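Local coordinates for conserved hypothetical protein (Methanosarcina mazei, PDB 2NR4), which binds flavin mononucleotide as a two-chain flavoprotein of the DUF447 family, its reaction or other cellular role being unknown, at residues E32-P46 with L86-F100. Residues are numbered along the deposited sequence; the frame is centred on the assembly and turned at random.
Sequences EIIASTGFEHPNAAP and LFVRSTFSDLVPSEF. With FMN (flavin mononucleotide), chain C.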
ATOM      1  N   GLU A  32      -5.075   2.779   7.153  1.00 19.38           N
ATOM      2  CA  GLU A  32      -4.386   4.056   7.425  1.00 20.09           C
ATOM      3  C   GLU A  32      -4.933   5.106   6.480  1.00 20.59           C
ATOM      4  O   GLU A  32      -4.650   5.104   5.252  1.00 20.82           O
ATOM      5  CB  GLU A  32      -2.865   3.921   7.268  1.00 20.31           C
ATOM      6  CG  GLU A  32      -2.249   2.732   8.075  1.00 21.95           C
ATOM      7  CD  GLU A  32      -2.246   2.937   9.585  1.00 25.88           C
ATOM      8  OE1 GLU A  32      -2.618   4.057  10.071  1.00 28.26           O
ATOM      9  OE2 GLU A  32      -1.878   1.961  10.312  1.00 24.93           O
ATOM     10  N   ILE A  33      -5.709   6.020   7.068  1.00 19.71           N
ATOM     11  CA  ILE A  33      -6.381   7.055   6.288  1.00 20.30           C
ATOM     12  C   ILE A  33      -6.002   8.437   6.833  1.00 20.03           C
ATOM     13  O   ILE A  33      -5.308   8.546   7.823  1.00 19.77           O
ATOM     14  CB  ILE A  33      -7.903   6.837   6.282  1.00 19.27           C
ATOM     15  CG1 ILE A  33      -8.473   6.612   7.699  1.00 21.10           C
ATOM     16  CG2 ILE A  33      -8.248   5.617   5.337  1.00 21.74           C
ATOM     17  CD1 ILE A  33      -8.650   7.863   8.540  1.00 26.03           C
ATOM     18  N   ILE A  34      -6.465   9.489   6.186  1.00 19.21           N
ATOM     19  CA  ILE A  34      -6.322  10.793   6.830  1.00 18.97           C
ATOM     20  C   ILE A  34      -7.703  11.184   7.352  1.00 18.96           C
ATOM     21  O   ILE A  34      -8.666  11.233   6.610  1.00 19.42           O
ATOM     22  CB  ILE A  34      -5.789  11.804   5.825  1.00 20.90           C
ATOM     23  CG1 ILE A  34      -4.340  11.392   5.460  1.00 21.08           C
ATOM     24  CG2 ILE A  34      -5.897  13.253   6.414  1.00 20.91           C
ATOM     25  CD1 ILE A  34      -3.834  12.062   4.248  1.00 27.07           C
ATOM     26  N   ALA A  35      -7.786  11.480   8.629  1.00 19.24           N
ATOM     27  CA  ALA A  35      -9.077  11.794   9.235  1.00 18.85           C
ATOM     28  C   ALA A  35      -9.289  13.294   9.153  1.00 19.38           C
ATOM     29  O   ALA A  35      -8.403  14.040   9.568  1.00 18.73           O
ATOM     30  CB  ALA A  35      -9.049  11.388  10.663  1.00 20.39           C
ATOM     31  N   SER A  36     -10.454  13.724   8.655  1.00 19.33           N
ATOM     32  CA  SER A  36     -10.786  15.182   8.688  1.00 20.04           C
ATOM     33  C   SER A  36     -11.775  15.419   9.829  1.00 19.88           C
ATOM     34  O   SER A  36     -12.704  14.631  10.033  1.00 18.48           O
ATOM     35  CB  SER A  36     -11.380  15.681   7.361  1.00 20.28           C
ATOM     36  OG  SER A  36     -12.407  14.832   6.868  1.00 22.10           O
ATOM     37  N   THR A  37     -11.599  16.517  10.557  1.00 20.88           N
ATOM     38  CA  THR A  37     -12.489  16.812  11.687  1.00 21.26           C
ATOM     39  C   THR A  37     -12.639  18.347  11.708  1.00 22.19           C
ATOM     40  O   THR A  37     -11.903  19.041  11.011  1.00 22.17           O
ATOM     41  CB  THR A  37     -11.871  16.404  13.040  1.00 21.15           C
ATOM     42  OG1 THR A  37     -10.522  16.918  13.190  1.00 21.40           O
ATOM     43  CG2 THR A  37     -11.919  14.861  13.311  1.00 20.04           C
ATOM     44  N   GLY A  38     -13.548  18.866  12.533  1.00 24.58           N
ATOM     45  CA  GLY A  38     -13.575  20.309  12.786  1.00 27.33           C
ATOM     46  C   GLY A  38     -14.586  21.046  11.948  1.00 29.69           C
ATOM     47  O   GLY A  38     -14.253  21.590  10.914  1.00 30.53           O
ATOM     48  N   PHE A  39     -15.824  21.027  12.415  1.00 32.44           N
ATOM     49  CA  PHE A  39     -16.911  21.807  11.870  1.00 36.34           C
ATOM     50  C   PHE A  39     -16.468  23.249  11.642  1.00 36.72           C
ATOM     51  O   PHE A  39     -16.600  23.769  10.523  1.00 38.47           O
ATOM     52  CB  PHE A  39     -18.103  21.767  12.852  1.00 37.94           C
ATOM     53  CG  PHE A  39     -19.052  20.613  12.641  1.00 41.52           C
ATOM     54  CD1 PHE A  39     -19.933  20.599  11.554  1.00 45.10           C
ATOM     55  CD2 PHE A  39     -19.125  19.566  13.572  1.00 44.44           C
ATOM     56  CE1 PHE A  39     -20.841  19.530  11.374  1.00 45.46           C
ATOM     57  CE2 PHE A  39     -20.024  18.491  13.401  1.00 45.33           C
ATOM     58  CZ  PHE A  39     -20.886  18.484  12.301  1.00 45.16           C
ATOM     59  N   GLU A  40     -15.867  23.858  12.669  1.00 36.03           N
ATOM     60  CA  GLU A  40     -15.573  25.303  12.683  1.00 36.35           C
ATOM     61  C   GLU A  40     -14.184  25.705  12.179  1.00 33.93           C
ATOM     62  O   GLU A  40     -13.927  26.868  11.928  1.00 31.62           O
ATOM     63  CB  GLU A  40     -15.722  25.837  14.115  1.00 37.17           C
ATOM     64  CG  GLU A  40     -17.128  25.783  14.673  1.00 39.74           C
ATOM     65  CD  GLU A  40     -17.191  26.261  16.121  1.00 40.63           C
ATOM     66  OE1 GLU A  40     -16.338  27.098  16.554  1.00 46.46           O
ATOM     67  OE2 GLU A  40     -18.104  25.802  16.838  1.00 47.87           O
ATOM     68  N   HIS A  41     -13.275  24.742  12.076  1.00 30.49           N
ATOM     69  CA  HIS A  41     -11.956  24.959  11.534  1.00 29.22           C
ATOM     70  C   HIS A  41     -11.463  23.564  11.113  1.00 27.55           C
ATOM     71  O   HIS A  41     -11.185  22.738  11.978  1.00 27.59           O
ATOM     72  CB  HIS A  41     -10.972  25.545  12.535  1.00 30.86           C
ATOM     73  CG  HIS A  41      -9.576  25.645  11.987  1.00 36.12           C
ATOM     74  ND1 HIS A  41      -9.156  26.689  11.191  1.00 40.77           N
ATOM     75  CD2 HIS A  41      -8.526  24.791  12.061  1.00 40.51           C
ATOM     76  CE1 HIS A  41      -7.900  26.494  10.830  1.00 42.87           C
ATOM     77  NE2 HIS A  41      -7.497  25.343  11.336  1.00 43.38           N
ATOM     78  N   PRO A  42     -11.405  23.307   9.809  1.00 26.27           N
ATOM     79  CA  PRO A  42     -11.063  21.931   9.380  1.00 25.04           C
ATOM     80  C   PRO A  42      -9.627  21.576   9.687  1.00 25.00           C
ATOM     81  O   PRO A  42      -8.698  22.393   9.506  1.00 24.40           O
ATOM     82  CB  PRO A  42     -11.307  21.957   7.871  1.00 25.28           C
ATOM     83  CG  PRO A  42     -11.130  23.435   7.468  1.00 26.21           C
ATOM     84  CD  PRO A  42     -11.634  24.207   8.663  1.00 26.50           C
ATOM     85  N   ASN A  43      -9.452  20.316  10.103  1.00 24.02           N
ATOM     86  CA  ASN A  43      -8.169  19.781  10.483  1.00 23.49           C
ATOM     87  C   ASN A  43      -8.041  18.406   9.841  1.00 22.70           C
ATOM     88  O   ASN A  43      -9.048  17.694   9.655  1.00 20.79           O
ATOM     89  CB  ASN A  43      -8.164  19.538  11.989  1.00 24.24           C
ATOM     90  CG  ASN A  43      -6.819  19.060  12.483  1.00 27.90           C
ATOM     91  OD1 ASN A  43      -6.632  17.881  12.884  1.00 34.00           O
ATOM     92  ND2 ASN A  43      -5.863  19.955  12.444  1.00 25.83           N
ATOM     93  N   ALA A  44      -6.824  18.044   9.486  1.00 20.43           N
ATOM     94  CA  ALA A  44      -6.588  16.704   8.944  1.00 21.21           C
ATOM     95  C   ALA A  44      -5.435  16.064   9.705  1.00 20.09           C
ATOM     96  O   ALA A  44      -4.482  16.742  10.074  1.00 19.26           O
ATOM     97  CB  ALA A  44      -6.247  16.812   7.477  1.00 19.76           C
ATOM     98  N   ALA A  45      -5.485  14.753   9.907  1.00 20.65           N
ATOM     99  CA  ALA A  45      -4.348  14.050  10.551  1.00 20.26           C
ATOM    100  C   ALA A  45      -4.418  12.558  10.208  1.00 20.54           C
ATOM    101  O   ALA A  45      -5.505  12.020  10.154  1.00 19.79           O
ATOM    102  CB  ALA A  45      -4.448  14.218  12.058  1.00 21.04           C
ATOM    103  N   PRO A  46      -3.277  11.906   9.967  1.00 21.62           N
ATOM    104  CA  PRO A  46      -3.327  10.429   9.791  1.00 21.61           C
ATOM    105  C   PRO A  46      -3.835   9.715  11.021  1.00 21.31           C
ATOM    106  O   PRO A  46      -3.470  10.039  12.164  1.00 21.01           O
ATOM    107  CB  PRO A  46      -1.883  10.049   9.482  1.00 21.33           C
ATOM    108  CG  PRO A  46      -1.341  11.277   8.864  1.00 25.06           C
ATOM    109  CD  PRO A  46      -1.925  12.411   9.703  1.00 21.80           C
ATOM    110  N   LEU A  86       0.619  14.369   0.870  1.00 29.16           N
ATOM    111  CA  LEU A  86      -0.521  14.719   1.743  1.00 28.65           C
ATOM    112  C   LEU A  86      -0.466  14.038   3.104  1.00 29.06           C
ATOM    113  O   LEU A  86      -0.750  14.656   4.152  1.00 27.58           O
ATOM    114  CB  LEU A  86      -1.825  14.456   0.999  1.00 29.21           C
ATOM    115  CG  LEU A  86      -3.128  15.211   1.232  1.00 32.00           C
ATOM    116  CD1 LEU A  86      -2.909  16.750   1.390  1.00 32.20           C
ATOM    117  CD2 LEU A  86      -4.015  14.911   0.051  1.00 30.85           C
ATOM    118  N   PHE A  87      -0.056  12.769   3.146  1.00 28.18           N
ATOM    119  CA  PHE A  87       0.200  12.156   4.431  1.00 27.23           C
ATOM    120  C   PHE A  87       1.166  12.895   5.331  1.00 26.99           C
ATOM    121  O   PHE A  87       0.958  13.023   6.537  1.00 26.13           O
ATOM    122  CB  PHE A  87       0.739  10.705   4.262  1.00 28.88           C
ATOM    123  CG  PHE A  87      -0.272   9.667   4.517  1.00 26.24           C
ATOM    124  CD1 PHE A  87      -0.501   9.216   5.808  1.00 31.60           C
ATOM    125  CD2 PHE A  87      -1.012   9.137   3.473  1.00 32.35           C
ATOM    126  CE1 PHE A  87      -1.440   8.259   6.046  1.00 30.56           C
ATOM    127  CE2 PHE A  87      -1.951   8.184   3.722  1.00 29.91           C
ATOM    128  CZ  PHE A  87      -2.164   7.764   5.021  1.00 28.15           C
ATOM    129  N   VAL A  88       2.292  13.312   4.762  1.00 26.17           N
ATOM    130  CA  VAL A  88       3.322  13.910   5.565  1.00 25.53           C
ATOM    131  C   VAL A  88       2.866  15.323   5.924  1.00 25.17           C
ATOM    132  O   VAL A  88       3.007  15.730   7.052  1.00 25.93           O
ATOM    133  CB  VAL A  88       4.679  13.915   4.839  1.00 25.37           C
ATOM    134  CG1 VAL A  88       5.711  14.728   5.604  1.00 26.37           C
ATOM    135  CG2 VAL A  88       5.204  12.457   4.660  1.00 24.60           C
ATOM    136  N   ARG A  89       2.296  16.038   4.972  1.00 25.24           N
ATOM    137  CA  ARG A  89       1.792  17.396   5.267  1.00 26.63           C
ATOM    138  C   ARG A  89       0.724  17.369   6.352  1.00 26.69           C
ATOM    139  O   ARG A  89       0.727  18.220   7.244  1.00 27.46           O
ATOM    140  CB  ARG A  89       1.223  18.033   4.007  1.00 26.30           C
ATOM    141  CG  ARG A  89       2.310  18.412   2.982  1.00 27.40           C
ATOM    142  CD  ARG A  89       1.761  19.268   1.862  1.00 31.74           C
ATOM    143  NE  ARG A  89       1.015  20.407   2.405  1.00 29.37           N
ATOM    144  CZ  ARG A  89      -0.247  20.712   2.114  1.00 32.16           C
ATOM    145  NH1 ARG A  89      -0.961  19.993   1.246  1.00 31.03           N
ATOM    146  NH2 ARG A  89      -0.803  21.772   2.715  1.00 31.94           N
ATOM    147  N   SER A  90      -0.202  16.406   6.286  1.00 25.38           N
ATOM    148  CA  SER A  90      -1.234  16.362   7.331  1.00 26.12           C
ATOM    149  C   SER A  90      -0.665  15.938   8.687  1.00 26.56           C
ATOM    150  O   SER A  90      -1.251  16.188   9.737  1.00 24.06           O
ATOM    151  CB  SER A  90      -2.395  15.468   6.924  1.00 26.28           C
ATOM    152  OG  SER A  90      -1.955  14.136   6.881  1.00 28.82           O
ATOM    153  N   THR A  91       0.477  15.261   8.688  1.00 27.56           N
ATOM    154  CA  THR A  91       1.077  14.856   9.954  1.00 29.27           C
ATOM    155  C   THR A  91       1.780  15.996  10.648  1.00 30.98           C
ATOM    156  O   THR A  91       1.649  16.156  11.855  1.00 31.74           O
ATOM    157  CB  THR A  91       2.129  13.723   9.764  1.00 29.69           C
ATOM    158  OG1 THR A  91       1.497  12.599   9.184  1.00 30.15           O
ATOM    159  CG2 THR A  91       2.788  13.337  11.108  1.00 29.31           C
ATOM    160  N   PHE A  92       2.561  16.766   9.894  1.00 33.09           N
ATOM    161  CA  PHE A  92       3.480  17.737  10.475  1.00 35.94           C
ATOM    162  C   PHE A  92       3.070  19.175  10.268  1.00 37.74           C
ATOM    163  O   PHE A  92       3.768  20.092  10.743  1.00 38.79           O
ATOM    164  CB  PHE A  92       4.889  17.546   9.908  1.00 35.67           C
ATOM    165  CG  PHE A  92       5.497  16.219  10.268  1.00 37.72           C
ATOM    166  CD1 PHE A  92       5.888  15.946  11.582  1.00 38.81           C
ATOM    167  CD2 PHE A  92       5.651  15.236   9.308  1.00 36.63           C
ATOM    168  CE1 PHE A  92       6.420  14.690  11.921  1.00 38.68           C
ATOM    169  CE2 PHE A  92       6.174  14.001   9.647  1.00 37.46           C
ATOM    170  CZ  PHE A  92       6.564  13.738  10.937  1.00 37.41           C
ATOM    171  N   SER A  93       1.950  19.379   9.584  1.00 38.19           N
ATOM    172  CA  SER A  93       1.486  20.732   9.257  1.00 38.78           C
ATOM    173  C   SER A  93      -0.013  20.840   9.399  1.00 38.66           C
ATOM    174  O   SER A  93      -0.674  19.914   9.831  1.00 38.27           O
ATOM    175  CB  SER A  93       1.861  21.118   7.822  1.00 39.06           C
ATOM    176  OG  SER A  93       3.242  20.962   7.579  1.00 41.64           O
ATOM    177  N   ASP A  94      -0.524  22.017   9.064  1.00 39.16           N
ATOM    178  CA  ASP A  94      -1.946  22.267   8.992  1.00 39.25           C
ATOM    179  C   ASP A  94      -2.288  22.365   7.504  1.00 37.98           C
ATOM    180  O   ASP A  94      -1.710  23.181   6.775  1.00 38.52           O
ATOM    181  CB  ASP A  94      -2.307  23.599   9.682  1.00 40.20           C
ATOM    182  CG  ASP A  94      -1.827  23.684  11.133  1.00 44.22           C
ATOM    183  OD1 ASP A  94      -2.671  23.543  12.047  1.00 51.23           O
ATOM    184  OD2 ASP A  94      -0.621  23.929  11.369  1.00 48.33           O
ATOM    185  N   LEU A  95      -3.217  21.546   7.038  1.00 35.75           N
ATOM    186  CA  LEU A  95      -3.702  21.721   5.677  1.00 33.75           C
ATOM    187  C   LEU A  95      -4.547  22.994   5.704  1.00 33.80           C
ATOM    188  O   LEU A  95      -5.202  23.293   6.694  1.00 33.56           O
ATOM    189  CB  LEU A  95      -4.536  20.537   5.214  1.00 33.88           C
ATOM    190  CG  LEU A  95      -3.922  19.136   5.117  1.00 31.74           C
ATOM    191  CD1 LEU A  95      -4.806  18.267   4.242  1.00 31.82           C
ATOM    192  CD2 LEU A  95      -2.519  19.142   4.552  1.00 30.09           C
ATOM    193  N   VAL A  96      -4.497  23.756   4.632  1.00 32.44           N
ATOM    194  CA  VAL A  96      -5.241  25.011   4.614  1.00 31.76           C
ATOM    195  C   VAL A  96      -6.728  24.736   4.325  1.00 30.07           C
ATOM    196  O   VAL A  96      -7.072  23.716   3.692  1.00 28.41           O
ATOM    197  CB  VAL A  96      -4.561  26.060   3.716  1.00 31.41           C
ATOM    198  CG1 VAL A  96      -3.271  26.537   4.378  1.00 34.04           C
ATOM    199  CG2 VAL A  96      -4.266  25.522   2.385  1.00 33.04           C
ATOM    200  N   PRO A  97      -7.628  25.594   4.848  1.00 28.72           N
ATOM    201  CA  PRO A  97      -9.046  25.357   4.601  1.00 27.74           C
ATOM    202  C   PRO A  97      -9.443  25.159   3.142  1.00 26.42           C
ATOM    203  O   PRO A  97     -10.447  24.471   2.904  1.00 27.29           O
ATOM    204  CB  PRO A  97      -9.732  26.611   5.227  1.00 27.89           C
ATOM    205  CG  PRO A  97      -8.736  27.043   6.300  1.00 29.87           C
ATOM    206  CD  PRO A  97      -7.406  26.787   5.703  1.00 28.70           C
ATOM    207  N   SER A  98      -8.658  25.665   2.179  1.00 27.25           N
ATOM    208  CA  SER A  98      -8.975  25.470   0.735  1.00 28.02           C
ATOM    209  C   SER A  98      -8.794  24.032   0.228  1.00 28.44           C
ATOM    210  O   SER A  98      -9.202  23.688  -0.888  1.00 29.32           O
ATOM    211  CB  SER A  98      -8.210  26.434  -0.188  1.00 29.53           C
ATOM    212  OG  SER A  98      -6.830  26.547   0.133  1.00 30.19           O
ATOM    213  N   GLU A  99      -8.189  23.198   1.064  1.00 28.14           N
ATOM    214  CA  GLU A  99      -7.932  21.802   0.705  1.00 27.89           C
ATOM    215  C   GLU A  99      -9.115  20.903   1.038  1.00 27.28           C
ATOM    216  O   GLU A  99      -9.106  19.702   0.755  1.00 26.10           O
ATOM    217  CB  GLU A  99      -6.657  21.345   1.434  1.00 27.19           C
ATOM    218  CG  GLU A  99      -5.470  22.221   1.057  1.00 31.08           C
ATOM    219  CD  GLU A  99      -4.145  21.703   1.547  1.00 35.52           C
ATOM    220  OE1 GLU A  99      -3.454  22.425   2.299  1.00 36.43           O
ATOM    221  OE2 GLU A  99      -3.782  20.574   1.155  1.00 38.67           O
ATOM    222  N   PHE A 100     -10.123  21.476   1.677  1.00 26.28           N
ATOM    223  CA  PHE A 100     -11.283  20.745   2.119  1.00 27.08           C
ATOM    224  C   PHE A 100     -12.513  21.171   1.324  1.00 29.36           C
ATOM    225  O   PHE A 100     -12.564  22.297   0.786  1.00 29.88           O
ATOM    226  CB  PHE A 100     -11.565  21.036   3.586  1.00 26.18           C
ATOM    227  CG  PHE A 100     -10.446  20.648   4.511  1.00 23.34           C
ATOM    228  CD1 PHE A 100     -10.461  19.416   5.158  1.00 24.15           C
ATOM    229  CD2 PHE A 100      -9.375  21.526   4.739  1.00 23.64           C
ATOM    230  CE1 PHE A 100      -9.428  19.064   6.044  1.00 21.48           C
ATOM    231  CE2 PHE A 100      -8.310  21.185   5.630  1.00 22.77           C
ATOM    232  CZ  PHE A 100      -8.354  19.936   6.281  1.00 24.04           C
TER
HETATM  233  N1  FMN C 401      -2.763   9.164  15.988  1.00 42.32           N
HETATM  234  C2  FMN C 401      -3.848   8.678  16.686  1.00 42.50           C
HETATM  235  O2  FMN C 401      -4.235   9.299  17.673  1.00 42.87           O
HETATM  236  N3  FMN C 401      -4.459   7.504  16.302  1.00 41.66           N
HETATM  237  C4  FMN C 401      -4.001   6.811  15.192  1.00 41.68           C
HETATM  238  O4  FMN C 401      -4.656   5.894  14.711  1.00 36.64           O
HETATM  239  C4A FMN C 401      -2.913   7.302  14.475  1.00 41.99           C
HETATM  240  N5  FMN C 401      -2.431   6.623  13.367  1.00 43.22           N
HETATM  241  C5A FMN C 401      -1.359   7.120  12.639  1.00 42.42           C
HETATM  242  C6  FMN C 401      -0.898   6.429  11.511  1.00 42.13           C
HETATM  243  C7  FMN C 401       0.172   6.919  10.776  1.00 42.39           C
HETATM  244  C7M FMN C 401       0.678   6.109   9.615  1.00 43.75           C
HETATM  245  C8  FMN C 401       0.801   8.112  11.192  1.00 42.66           C
HETATM  246  C8M FMN C 401       1.839   8.768  10.362  1.00 40.74           C
HETATM  247  C9  FMN C 401       0.351   8.807  12.323  1.00 42.18           C
HETATM  248  C9A FMN C 401      -0.750   8.308  13.045  1.00 42.19           C
HETATM  249  N10 FMN C 401      -1.225   8.982  14.171  1.00 41.98           N
HETATM  250  C10 FMN C 401      -2.296   8.484  14.883  1.00 42.45           C
HETATM  251  C1' FMN C 401      -0.481  10.167  14.710  1.00 41.97           C
HETATM  252  C2' FMN C 401      -1.178  11.433  14.226  1.00 43.31           C
HETATM  253  O2' FMN C 401      -1.343  11.376  12.834  1.00 42.11           O
HETATM  254  C3' FMN C 401      -0.287  12.612  14.538  1.00 44.64           C
HETATM  255  O3' FMN C 401      -0.129  12.693  15.944  1.00 44.23           O
HETATM  256  C4' FMN C 401      -0.847  13.904  13.948  1.00 42.08           C
HETATM  257  O4' FMN C 401       0.193  14.843  14.059  1.00 47.31           O
HETATM  258  C5' FMN C 401      -2.097  14.391  14.693  1.00 42.16           C
HETATM  259  O5' FMN C 401      -2.373  15.737  14.364  1.00 39.45           O
HETATM  260  P   FMN C 401      -3.684  16.564  14.847  1.00 40.26           P
HETATM  261  O1P FMN C 401      -3.257  17.278  16.141  1.00 38.38           O
HETATM  262  O2P FMN C 401      -4.809  15.561  15.189  1.00 31.16           O
HETATM  263  O3P FMN C 401      -3.996  17.599  13.763  1.00 36.38           O
HETATM  264  O   HOH W   1      -6.298  22.208   8.532  1.00 50.13           O
HETATM  265  O   HOH W   2      -4.920  20.098   9.010  1.00 28.05           O
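One wall of the FMN pocket is built where the hairpin of strands 32-37 and 43-46 meets helix 86-92 and the loop that follows it; P46 and T91 stand at this seam, and the flavin's ribityl chain lies against both. FMN O2' donates to P46 O (2.6 Å) and FMN O4' to T91 O, so each segment offers the cofactor a backbone carbonyl. The P46 ring crosses T91 at about a right angle, with P46 CG close to T91 OG1 (3.1 Å). That hydroxyl is spent within its own helix: with OG1 anti to the carbonyl carbon (chi1 -60°), it donates to F87 O one turn back.

The pocket illustrates how apolar packing and bridging water can join helix to sheet. I34 CG1 sits over the centre of one face of the F87 ring, 4.2 Å from its centroid, while E32 O lies at the ring edge, in its plane. At the far end P42 CB is centred over a face of F100 in a second CH-pi contact, 3.5 Å from the centroid, as S36 CB approaches the ring edge. A44 CB packs against both L95 CD1 (3.8 Å) and F100 CZ. With an alanine in place of F100, P42 CB would probably lose the flat surface it rests on, opening a gap beside A44.

Backbone polar atoms are joined through water: one molecule donates to P42 O and lies doubtfully close to L95 O, another accepts from A44 N (2.8 Å) and L95 N. R89 grips E99 end-on with NH1 and NH2, tying the helix to the loop; strand 110-113 also packs against I34, L95 and F100. Such a helix laid against an antiparallel barrel, with the cofactor at their junction, is consistent with the FMN-binding split-barrel fold.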